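Local coordinates for protein PlzA (Borrelia burgdorferi, PDB 7MIE) that binds the bacterial second messenger c-di-GMP through its PilZ domain and probably acts as a signalling receptor for it, at residues A226-F231 against E243-S248; S75-K80 against T140-S145. All coordinates share one frame; numbering follows the deposited sequence.

Interaction 1 (A226-F231 against E243-S248); sequences AIDLIF and EGKSKS. With C2E (9,9'-[(2R,3R,3aS,5S,7aR,9R,10R,10aS,12S,14aR)-3,5,10,12-tetrahydroxy-5,12-dioxidooctahydro-2H,7H-difuro[3,2-d:3',2'-j][1,3,7,9,2,8]tetraoxadiphosphacyclododecine-2,9-diyl]bis(2-amino-1,9-dihydro-6H-purin-6-one)), chain C.
A beta hairpin of the C-terminal c-di-GMP-binding PilZ barrel brings Leu229 against Gly244, an antiparallel hydrogen-bonded pair. Leu229 N gives a bond to Gly244 O at 2.9 Å, and Gly244 N returns one to Leu229 O at 3.0 Å. Just before strand 228-233 begins, Ile227 O accepts a bond from Ser246 N at 3.1 Å, and Lys245 CA adds a CA-H...O contact to the same oxygen. The next link uses a side chain: Ile227 N donates to Ser246 OG at 3.1 Å. The hydroxyl sits between the backbone N and carbonyl carbon of its own residue (chi1 64°), which turns it toward the other segment and beside Ile227 CG1. A serine side chain thus takes the place of a main-chain acceptor where residues 226-227 lead into the strand.

Asp228 and Lys245 are a non-hydrogen-bonded pair on the face that also carries Ile230 and Glu243. Their side chains run side by side, and a bend at the end of the lysine chain (chi4 -25°) brings NZ to 2.7 Å from Asp228 OD1. The ammonium comes from the syn side, 31° out of the carboxylate plane. On the same face Ile230 CG1 lies alongside Glu243 CG at 4.0 Å; the carboxylate of Glu243 goes on to a salt bridge with Lys270. Lys247 points away from residues 226-231 and enters the ligand site. Its NZ makes a weak hydrogen bond to O1P of one of the two bound c-di-GMP molecules at 3.2 Å, and Arg168 and Arg172 also bind this ligand.

Lys247 and Ser248 form a classic beta bulge opposite Gly263. Strand 240-250 is flanked on its other edge by strand 260-266, and strand 228-233 by strand 189-193. The buried Leu229 side chain packs on Ile192, Leu262 and Ile264 of these outer neighbours.

Interaction 2 (S75-K80 against T140-S145); sequences SMDSLK and TLEFLS. With EDO (1,2-ethanediol), chain F.
Leu79 and Leu141 form an antiparallel hydrogen-bonded pair between strand segments whose N-to-C directions differ by 157°, with Leu141 N to Leu79 O at 2.9 Å and Leu79 N to Leu141 O at 3.0 Å. A third bond, Phe143 N to Asp77 O at 3.1 Å, extends the pairing into the turn before strand 78-84. Leu79, with CG between its backbone N and carbonyl carbon (chi1 81°), sends CD2 to 4.0 Å from both Leu141 CB and Phe143 CZ. The leucine and phenylalanine side chains cross at about a right angle. The backbone of Asp77 and Ser78 meets the edge of the Phe143 ring. The two strands belong to the antiparallel sheet of the N-terminal PilZN3 domain, and Leu79 and Phe143 both pack on Ile101 of strand 98-102. On the other face, Lys80 and Thr140 lie side by side, with the aliphatic lysine chain along Thr140 OG1. That hydroxyl lies 2.7 Å from O1 of a 1,2-ethanediol, probably from the crystallisation liquor. Lys80 NZ continues to a salt bridge with Glu41. Asp77 OD1 and Glu142 OE2 are like-charged and 4.5 Å apart. One water donates to both, at 2.7 Å to Asp77 OD1 and a notably short 2.5 Å to Glu142 OE2.

Overall arrangement
From the N terminus, the chain first builds the N-terminal sheet. Interaction 2 closes there, when strand 134-143 returns to strand 78-84 after a loop of 59 residues that includes helix 88-94 and strands 98-102 and 119-131. Helix 149-164 follows, and the chain passes into the second sheet. Interaction 1 closes later over only 11 intervening residues, as a hairpin of strands 228-233 and 240-250 that contributes to the c-di-GMP site. The two contacts are in series and neither nest nor cross. They lie on opposite sides of the chain's centre, with their own centres 34 Å apart. Each ties strands within its own sheet.

Interaction 1 (A226-F231 against E243-S248)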
ATOM      1  N   ALA A 226     -11.940 -25.566  -2.125  1.00 69.54           N
ATOM      2  CA  ALA A 226     -10.836 -24.716  -1.609  1.00 66.16           C
ATOM      3  C   ALA A 226      -9.737 -25.600  -1.023  1.00 64.89           C
ATOM      4  O   ALA A 226     -10.026 -26.643  -0.438  1.00 68.33           O
ATOM      5  CB  ALA A 226     -11.363 -23.725  -0.596  1.00 63.70           C
ATOM      6  N   ILE A 227      -8.482 -25.178  -1.223  1.00 58.90           N
ATOM      7  CA  ILE A 227      -7.291 -25.855  -0.726  1.00 53.38           C
ATOM      8  C   ILE A 227      -6.327 -24.799  -0.196  1.00 51.22           C
ATOM      9  O   ILE A 227      -6.330 -23.666  -0.683  1.00 46.34           O
ATOM     10  CB  ILE A 227      -6.599 -26.672  -1.835  1.00 54.48           C
ATOM     11  CG1 ILE A 227      -6.457 -25.863  -3.127  1.00 56.13           C
ATOM     12  CG2 ILE A 227      -7.308 -27.998  -2.064  1.00 53.96           C
ATOM     13  CD1 ILE A 227      -5.145 -26.070  -3.854  1.00 57.92           C
ATOM     14  N   ASP A 228      -5.504 -25.203   0.780  1.00 47.93           N
ATOM     15  CA  ASP A 228      -4.434 -24.389   1.325  1.00 49.14           C
ATOM     16  C   ASP A 228      -3.187 -24.596   0.480  1.00 48.21           C
ATOM     17  O   ASP A 228      -2.883 -25.723   0.088  1.00 48.63           O
ATOM     18  CB  ASP A 228      -4.049 -24.833   2.734  1.00 53.18           C
ATOM     19  CG  ASP A 228      -4.805 -24.146   3.857  1.00 60.37           C
ATOM     20  OD1 ASP A 228      -5.748 -23.370   3.570  1.00 64.50           O
ATOM     21  OD2 ASP A 228      -4.448 -24.401   5.022  1.00 66.95           O
ATOM     22  N   LEU A 229      -2.449 -23.504   0.230  1.00 40.25           N
ATOM     23  CA  LEU A 229      -1.261 -23.618  -0.589  1.00 37.00           C
ATOM     24  C   LEU A 229      -0.217 -22.587  -0.182  1.00 37.06           C
ATOM     25  O   LEU A 229      -0.461 -21.707   0.629  1.00 35.65           O
ATOM     26  CB  LEU A 229      -1.649 -23.487  -2.064  1.00 39.87           C
ATOM     27  CG  LEU A 229      -2.352 -22.184  -2.436  1.00 38.31           C
ATOM     28  CD1 LEU A 229      -1.324 -21.084  -2.689  1.00 40.09           C
ATOM     29  CD2 LEU A 229      -3.222 -22.390  -3.659  1.00 41.59           C
ATOM     30  N   ILE A 230       0.984 -22.762  -0.727  1.00 37.06           N
ATOM     31  CA  ILE A 230       2.063 -21.825  -0.511  1.00 36.19           C
ATOM     32  C   ILE A 230       2.540 -21.409  -1.899  1.00 36.68           C
ATOM     33  O   ILE A 230       2.864 -22.251  -2.741  1.00 35.29           O
ATOM     34  CB  ILE A 230       3.189 -22.401   0.383  1.00 40.42           C
ATOM     35  CG1 ILE A 230       2.693 -22.658   1.811  1.00 41.14           C
ATOM     36  CG2 ILE A 230       4.392 -21.472   0.385  1.00 39.37           C
ATOM     37  CD1 ILE A 230       3.505 -23.663   2.591  1.00 45.72           C
ATOM     38  N   PHE A 231       2.460 -20.099  -2.153  1.00 32.62           N
ATOM     39  CA  PHE A 231       2.909 -19.530  -3.414  1.00 32.91           C
ATOM     40  C   PHE A 231       4.288 -18.947  -3.181  1.00 33.03           C
ATOM     41  O   PHE A 231       4.510 -18.248  -2.203  1.00 32.82           O
ATOM     42  CB  PHE A 231       1.912 -18.440  -3.840  1.00 30.50           C
ATOM     43  CG  PHE A 231       2.326 -17.507  -4.955  1.00 30.60           C
ATOM     44  CD1 PHE A 231       2.485 -17.983  -6.247  1.00 30.65           C
ATOM     45  CD2 PHE A 231       2.486 -16.142  -4.723  1.00 31.15           C
ATOM     46  CE1 PHE A 231       2.801 -17.111  -7.283  1.00 32.10           C
ATOM     47  CE2 PHE A 231       2.799 -15.269  -5.763  1.00 29.38           C
ATOM     48  CZ  PHE A 231       2.963 -15.764  -7.035  1.00 29.40           C
ATOM     49  N   GLU A 243       1.605 -17.862   2.126  1.00 31.85           N
ATOM     50  CA  GLU A 243       0.529 -18.807   2.365  1.00 32.36           C
ATOM     51  C   GLU A 243      -0.785 -18.195   1.899  1.00 31.05           C
ATOM     52  O   GLU A 243      -1.011 -16.997   2.063  1.00 31.35           O
ATOM     53  CB  GLU A 243       0.504 -19.140   3.858  1.00 35.52           C
ATOM     54  CG  GLU A 243       1.848 -19.695   4.327  1.00 40.31           C
ATOM     55  CD  GLU A 243       1.900 -20.062   5.811  1.00 46.09           C
ATOM     56  OE1 GLU A 243       0.914 -20.650   6.287  1.00 46.11           O
ATOM     57  OE2 GLU A 243       2.912 -19.717   6.496  1.00 49.28           O
ATOM     58  N   GLY A 244      -1.630 -19.038   1.312  1.00 32.03           N
ATOM     59  CA  GLY A 244      -2.905 -18.588   0.776  1.00 31.81           C
ATOM     60  C   GLY A 244      -3.867 -19.750   0.533  1.00 34.81           C
ATOM     61  O   GLY A 244      -3.589 -20.894   0.896  1.00 33.32           O
ATOM     62  N   LYS A 245      -5.017 -19.420  -0.062  1.00 33.33           N
ATOM     63  CA  LYS A 245      -6.091 -20.361  -0.348  1.00 35.51           C
ATOM     64  C   LYS A 245      -6.551 -20.156  -1.783  1.00 35.23           C
ATOM     65  O   LYS A 245      -6.499 -19.043  -2.310  1.00 34.81           O
ATOM     66  CB  LYS A 245      -7.266 -20.120   0.607  1.00 38.16           C
ATOM     67  CG  LYS A 245      -6.917 -20.344   2.073  1.00 42.58           C
ATOM     68  CD  LYS A 245      -8.098 -20.307   3.019  1.00 48.92           C
ATOM     69  CE  LYS A 245      -7.697 -20.319   4.483  1.00 50.00           C
ATOM     70  NZ  LYS A 245      -6.369 -20.943   4.704  1.00 49.81           N
ATOM     71  N   SER A 246      -7.000 -21.240  -2.407  1.00 35.15           N
ATOM     72  CA  SER A 246      -7.507 -21.181  -3.767  1.00 37.54           C
ATOM     73  C   SER A 246      -8.874 -20.499  -3.774  1.00 39.42           C
ATOM     74  O   SER A 246      -9.618 -20.589  -2.797  1.00 39.19           O
ATOM     75  CB  SER A 246      -7.547 -22.545  -4.387  1.00 42.35           C
ATOM     76  OG  SER A 246      -8.479 -23.345  -3.667  1.00 45.90           O
ATOM     77  N   LYS A 247      -9.164 -19.751  -4.846  1.00 37.24           N
ATOM     78  CA  LYS A 247     -10.440 -19.049  -4.968  1.00 42.41           C
ATOM     79  C   LYS A 247     -11.107 -19.351  -6.304  1.00 44.44           C
ATOM     80  O   LYS A 247     -12.322 -19.330  -6.416  1.00 51.19           O
ATOM     81  CB  LYS A 247     -10.291 -17.526  -4.904  1.00 39.11           C
ATOM     82  CG  LYS A 247     -10.049 -16.963  -3.516  1.00 42.22           C
ATOM     83  CD  LYS A 247     -11.116 -17.374  -2.519  1.00 43.62           C
ATOM     84  CE  LYS A 247     -10.800 -16.903  -1.119  1.00 44.86           C
ATOM     85  NZ  LYS A 247     -12.026 -16.848  -0.288  1.00 51.34           N
ATOM     86  N   SER A 248     -10.319 -19.567  -7.346  1.00 46.79           N
ATOM     87  CA  SER A 248     -10.947 -19.903  -8.602  1.00 46.56           C
ATOM     88  C   SER A 248     -10.064 -20.912  -9.303  1.00 46.02           C
ATOM     89  O   SER A 248      -8.846 -20.888  -9.138  1.00 43.16           O
ATOM     90  CB  SER A 248     -11.169 -18.669  -9.455  1.00 48.45           C
ATOM     91  OG  SER A 248      -9.957 -18.339 -10.120  1.00 50.21           O
TER
HETATM   92  P1  C2E C 302     -12.382 -13.248  -2.477  1.00 34.07           P
HETATM   93  O2P C2E C 302     -12.831 -14.123  -3.566  1.00 32.01           O
HETATM   94  O1P C2E C 302     -12.315 -13.744  -1.054  1.00 35.83           O
HETATM   95  O5' C2E C 302     -10.846 -12.938  -2.838  1.00 31.12           O
HETATM   96  C5' C2E C 302     -10.060 -12.219  -1.874  1.00 29.84           C
HETATM   97  C4' C2E C 302      -8.852 -11.623  -2.558  1.00 28.94           C
HETATM   98  O4' C2E C 302      -8.084 -12.672  -3.188  1.00 29.81           O
HETATM   99  C3' C2E C 302      -9.154 -10.658  -3.709  1.00 26.53           C
HETATM  100  O3' C2E C 302      -9.405  -9.380  -3.136  1.00 28.78           O
HETATM  101  C2' C2E C 302      -7.746 -10.624  -4.363  1.00 27.43           C
HETATM  102  O2' C2E C 302      -6.865  -9.870  -3.554  1.00 29.10           O
HETATM  103  C1' C2E C 302      -7.317 -12.096  -4.231  1.00 27.40           C
HETATM  104  N9  C2E C 302      -7.551 -12.845  -5.455  1.00 27.23           N
HETATM  105  C8  C2E C 302      -8.487 -13.816  -5.730  1.00 26.33           C
HETATM  106  N7  C2E C 302      -8.408 -14.280  -6.947  1.00 28.32           N
HETATM  107  C5  C2E C 302      -7.372 -13.533  -7.519  1.00 26.00           C
HETATM  108  C6  C2E C 302      -6.841 -13.558  -8.829  1.00 27.15           C
HETATM  109  O6  C2E C 302      -7.251 -14.229  -9.788  1.00 28.46           O
HETATM  110  N1  C2E C 302      -5.802 -12.621  -8.974  1.00 25.70           N
HETATM  111  C2  C2E C 302      -5.331 -11.790  -7.977  1.00 24.55           C
HETATM  112  N2  C2E C 302      -4.330 -10.936  -8.280  1.00 23.07           N
HETATM  113  N3  C2E C 302      -5.830 -11.759  -6.747  1.00 25.73           N
HETATM  114  C4  C2E C 302      -6.842 -12.660  -6.602  1.00 26.09           C
HETATM  115  P11 C2E C 302     -10.161  -8.283  -4.057  1.00 26.77           P
HETATM  116  O21 C2E C 302     -10.082  -7.032  -3.249  1.00 26.21           O
HETATM  117  O11 C2E C 302      -9.483  -8.297  -5.401  1.00 28.00           O
HETATM  118  O5A C2E C 302     -11.635  -8.918  -4.226  1.00 27.57           O
HETATM  119  C5A C2E C 302     -12.495  -8.789  -3.066  1.00 30.70           C
HETATM  120  C4A C2E C 302     -13.695  -9.672  -3.263  1.00 30.67           C
HETATM  121  O4A C2E C 302     -14.466  -9.210  -4.396  1.00 31.30           O
HETATM  122  C3A C2E C 302     -13.353 -11.124  -3.603  1.00 32.23           C
HETATM  123  O3A C2E C 302     -13.048 -11.783  -2.376  1.00 33.36           O
HETATM  124  C2A C2E C 302     -14.644 -11.562  -4.290  1.00 33.91           C
HETATM  125  O2A C2E C 302     -15.685 -11.833  -3.362  1.00 35.30           O
HETATM  126  C1A C2E C 302     -14.950 -10.308  -5.117  1.00 30.10           C
HETATM  127  N91 C2E C 302     -14.419 -10.329  -6.467  1.00 30.68           N
HETATM  128  C81 C2E C 302     -13.350  -9.613  -6.964  1.00 29.25           C
HETATM  129  N71 C2E C 302     -13.134  -9.873  -8.228  1.00 30.31           N
HETATM  130  C51 C2E C 302     -14.119 -10.797  -8.589  1.00 32.17           C
HETATM  131  C61 C2E C 302     -14.396 -11.434  -9.834  1.00 32.71           C
HETATM  132  O61 C2E C 302     -13.843 -11.312 -10.934  1.00 34.25           O
HETATM  133  N11 C2E C 302     -15.493 -12.286  -9.737  1.00 38.01           N
HETATM  134  C21 C2E C 302     -16.202 -12.549  -8.592  1.00 36.43           C
HETATM  135  N21 C2E C 302     -17.218 -13.420  -8.719  1.00 38.45           N
HETATM  136  N31 C2E C 302     -15.984 -11.926  -7.433  1.00 33.77           N
HETATM  137  C41 C2E C 302     -14.910 -11.079  -7.504  1.00 30.89           C

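Interaction 2 (S75-K80 against T140-S145)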
ATOM      1  N   SER A  75      -5.746   6.437   6.041  1.00 19.76           N
ATOM      2  CA  SER A  75      -6.796   6.034   6.961  1.00 20.17           C
ATOM      3  C   SER A  75      -7.674   7.257   7.222  1.00 20.63           C
ATOM      4  O   SER A  75      -7.506   8.291   6.576  1.00 22.02           O
ATOM      5  CB  SER A  75      -6.215   5.505   8.233  1.00 20.21           C
ATOM      6  OG  SER A  75      -5.452   4.298   8.031  1.00 22.26           O
ATOM      7  N   MET A  76      -8.688   7.132   8.107  1.00 21.66           N
ATOM      8  CA  MET A  76      -9.610   8.256   8.247  1.00 22.56           C
ATOM      9  C   MET A  76      -8.969   9.482   8.888  1.00 25.80           C
ATOM     10  O   MET A  76      -9.346  10.622   8.563  1.00 28.37           O
ATOM     11  CB  MET A  76     -10.803   7.857   9.124  1.00 22.24           C
ATOM     12  CG  MET A  76     -11.762   6.948   8.369  1.00 21.93           C
ATOM     13  SD  MET A  76     -12.354   7.548   6.764  1.00 23.44           S
ATOM     14  CE  MET A  76     -12.893   9.214   7.145  1.00 22.89           C
ATOM     15  N   ASP A  77      -8.048   9.244   9.826  1.00 26.35           N
ATOM     16  CA  ASP A  77      -7.468  10.421  10.463  1.00 29.11           C
ATOM     17  C   ASP A  77      -5.965  10.283  10.626  1.00 27.73           C
ATOM     18  O   ASP A  77      -5.358  10.960  11.459  1.00 26.83           O
ATOM     19  CB  ASP A  77      -8.194  10.820  11.747  1.00 35.94           C
ATOM     20  CG  ASP A  77      -8.254   9.691  12.749  1.00 44.42           C
ATOM     21  OD1 ASP A  77      -7.238   8.979  12.889  1.00 46.62           O
ATOM     22  OD2 ASP A  77      -9.358   9.494  13.330  1.00 55.90           O
ATOM     23  N   SER A  78      -5.371   9.442   9.782  1.00 24.24           N
ATOM     24  CA  SER A  78      -3.933   9.237   9.842  1.00 23.83           C
ATOM     25  C   SER A  78      -3.522   8.684   8.493  1.00 24.02           C
ATOM     26  O   SER A  78      -4.387   8.328   7.688  1.00 22.23           O
ATOM     27  CB  SER A  78      -3.526   8.261  10.961  1.00 23.48           C
ATOM     28  OG  SER A  78      -4.103   6.958  10.756  1.00 24.85           O
ATOM     29  N   LEU A  79      -2.200   8.649   8.267  1.00 22.20           N
ATOM     30  CA  LEU A  79      -1.691   7.972   7.095  1.00 22.16           C
ATOM     31  C   LEU A  79      -0.318   7.400   7.425  1.00 21.29           C
ATOM     32  O   LEU A  79       0.248   7.710   8.470  1.00 21.57           O
ATOM     33  CB  LEU A  79      -1.734   8.937   5.904  1.00 22.91           C
ATOM     34  CG  LEU A  79      -0.610   9.971   5.748  1.00 24.88           C
ATOM     35  CD1 LEU A  79      -0.920  10.905   4.546  1.00 27.44           C
ATOM     36  CD2 LEU A  79      -0.402  10.799   7.014  1.00 28.98           C
ATOM     37  N   LYS A  80       0.176   6.528   6.545  1.00 19.71           N
ATOM     38  CA  LYS A  80       1.476   5.911   6.751  1.00 20.47           C
ATOM     39  C   LYS A  80       2.396   6.343   5.613  1.00 20.00           C
ATOM     40  O   LYS A  80       2.034   6.259   4.442  1.00 19.69           O
ATOM     41  CB  LYS A  80       1.401   4.382   6.786  1.00 20.71           C
ATOM     42  CG  LYS A  80       0.703   3.837   8.021  1.00 22.83           C
ATOM     43  CD  LYS A  80       0.740   2.308   8.120  1.00 26.52           C
ATOM     44  CE  LYS A  80      -0.316   1.825   9.082  1.00 28.67           C
ATOM     45  NZ  LYS A  80      -0.354   0.340   9.063  1.00 31.09           N
ATOM     46  N   THR A 140       3.607   6.011  11.041  1.00 19.95           N
ATOM     47  CA  THR A 140       2.179   6.273  11.151  1.00 20.84           C
ATOM     48  C   THR A 140       2.023   7.664  11.755  1.00 21.26           C
ATOM     49  O   THR A 140       2.526   7.902  12.877  1.00 21.42           O
ATOM     50  CB  THR A 140       1.525   5.205  12.038  1.00 23.01           C
ATOM     51  OG1 THR A 140       1.753   3.878  11.543  1.00 22.95           O
ATOM     52  CG2 THR A 140       0.033   5.456  12.237  1.00 23.36           C
ATOM     53  N   LEU A 141       1.358   8.554  11.031  1.00 21.03           N
ATOM     54  CA  LEU A 141       1.220   9.952  11.407  1.00 22.07           C
ATOM     55  C   LEU A 141      -0.263  10.293  11.528  1.00 23.74           C
ATOM     56  O   LEU A 141      -1.016  10.088  10.575  1.00 24.61           O
ATOM     57  CB  LEU A 141       1.881  10.824  10.335  1.00 23.26           C
ATOM     58  CG  LEU A 141       3.397  10.634  10.208  1.00 25.01           C
ATOM     59  CD1 LEU A 141       3.860  11.157   8.857  1.00 27.82           C
ATOM     60  CD2 LEU A 141       4.084  11.409  11.337  1.00 24.58           C
ATOM     61  N   GLU A 142      -0.632  10.900  12.663  1.00 25.02           N
ATOM     62  CA  GLU A 142      -2.008  11.311  12.888  1.00 25.21           C
ATOM     63  C   GLU A 142      -2.172  12.801  12.583  1.00 25.11           C
ATOM     64  O   GLU A 142      -1.368  13.629  13.009  1.00 24.79           O
ATOM     65  CB  GLU A 142      -2.352  11.042  14.356  1.00 29.48           C
ATOM     66  CG  GLU A 142      -3.764  11.516  14.707  1.00 34.29           C
ATOM     67  CD  GLU A 142      -4.231  11.037  16.067  1.00 42.47           C
ATOM     68  OE1 GLU A 142      -4.455  11.894  16.937  1.00 47.44           O
ATOM     69  OE2 GLU A 142      -4.358   9.807  16.241  1.00 44.90           O
ATOM     70  N   PHE A 143      -3.249  13.151  11.863  1.00 23.94           N
ATOM     71  CA  PHE A 143      -3.643  14.525  11.593  1.00 27.29           C
ATOM     72  C   PHE A 143      -4.097  15.197  12.891  1.00 28.84           C
ATOM     73  O   PHE A 143      -4.976  14.702  13.576  1.00 30.88           O
ATOM     74  CB  PHE A 143      -4.749  14.529  10.530  1.00 29.51           C
ATOM     75  CG  PHE A 143      -4.225  14.200   9.148  1.00 30.94           C
ATOM     76  CD1 PHE A 143      -3.487  15.133   8.422  1.00 34.91           C
ATOM     77  CD2 PHE A 143      -4.430  12.946   8.600  1.00 33.13           C
ATOM     78  CE1 PHE A 143      -2.989  14.826   7.161  1.00 33.49           C
ATOM     79  CE2 PHE A 143      -3.941  12.624   7.338  1.00 32.99           C
ATOM     80  CZ  PHE A 143      -3.219  13.576   6.625  1.00 35.46           C
ATOM     81  N   LEU A 144      -3.492  16.325  13.236  1.00 28.40           N
ATOM     82  CA  LEU A 144      -3.889  17.067  14.428  1.00 33.23           C
ATOM     83  C   LEU A 144      -5.007  18.084  14.147  1.00 36.84           C
ATOM     84  O   LEU A 144      -5.606  18.627  15.071  1.00 42.44           O
ATOM     85  CB  LEU A 144      -2.649  17.705  15.059  1.00 31.95           C
ATOM     86  CG  LEU A 144      -1.688  16.699  15.706  1.00 35.35           C
ATOM     87  CD1 LEU A 144      -0.483  17.397  16.311  1.00 34.56           C
ATOM     88  CD2 LEU A 144      -2.392  15.843  16.768  1.00 35.82           C
ATOM     89  N   SER A 145      -5.246  18.393  12.884  1.00 40.47           N
ATOM     90  CA  SER A 145      -6.463  19.097  12.517  1.00 45.08           C
ATOM     91  C   SER A 145      -7.101  18.318  11.376  1.00 47.50           C
ATOM     92  O   SER A 145      -6.450  17.452  10.805  1.00 48.51           O
ATOM     93  CB  SER A 145      -6.178  20.513  12.112  1.00 45.87           C
ATOM     94  OG  SER A 145      -5.380  20.535  10.941  1.00 48.59           O
TER
HETATM   95  C1  EDO F 305       4.419   1.355  10.892  1.00 40.26           C
HETATM   96  O1  EDO F 305       4.234   2.738  11.235  1.00 32.01           O
HETATM   97  C2  EDO F 305       4.332   0.351  11.958  1.00 44.98           C
HETATM   98  O2  EDO F 305       4.296   0.956  13.236  1.00 51.21           O
HETATM   99  O   HOH W   1      -5.285   8.212  14.528  1.00 45.87           O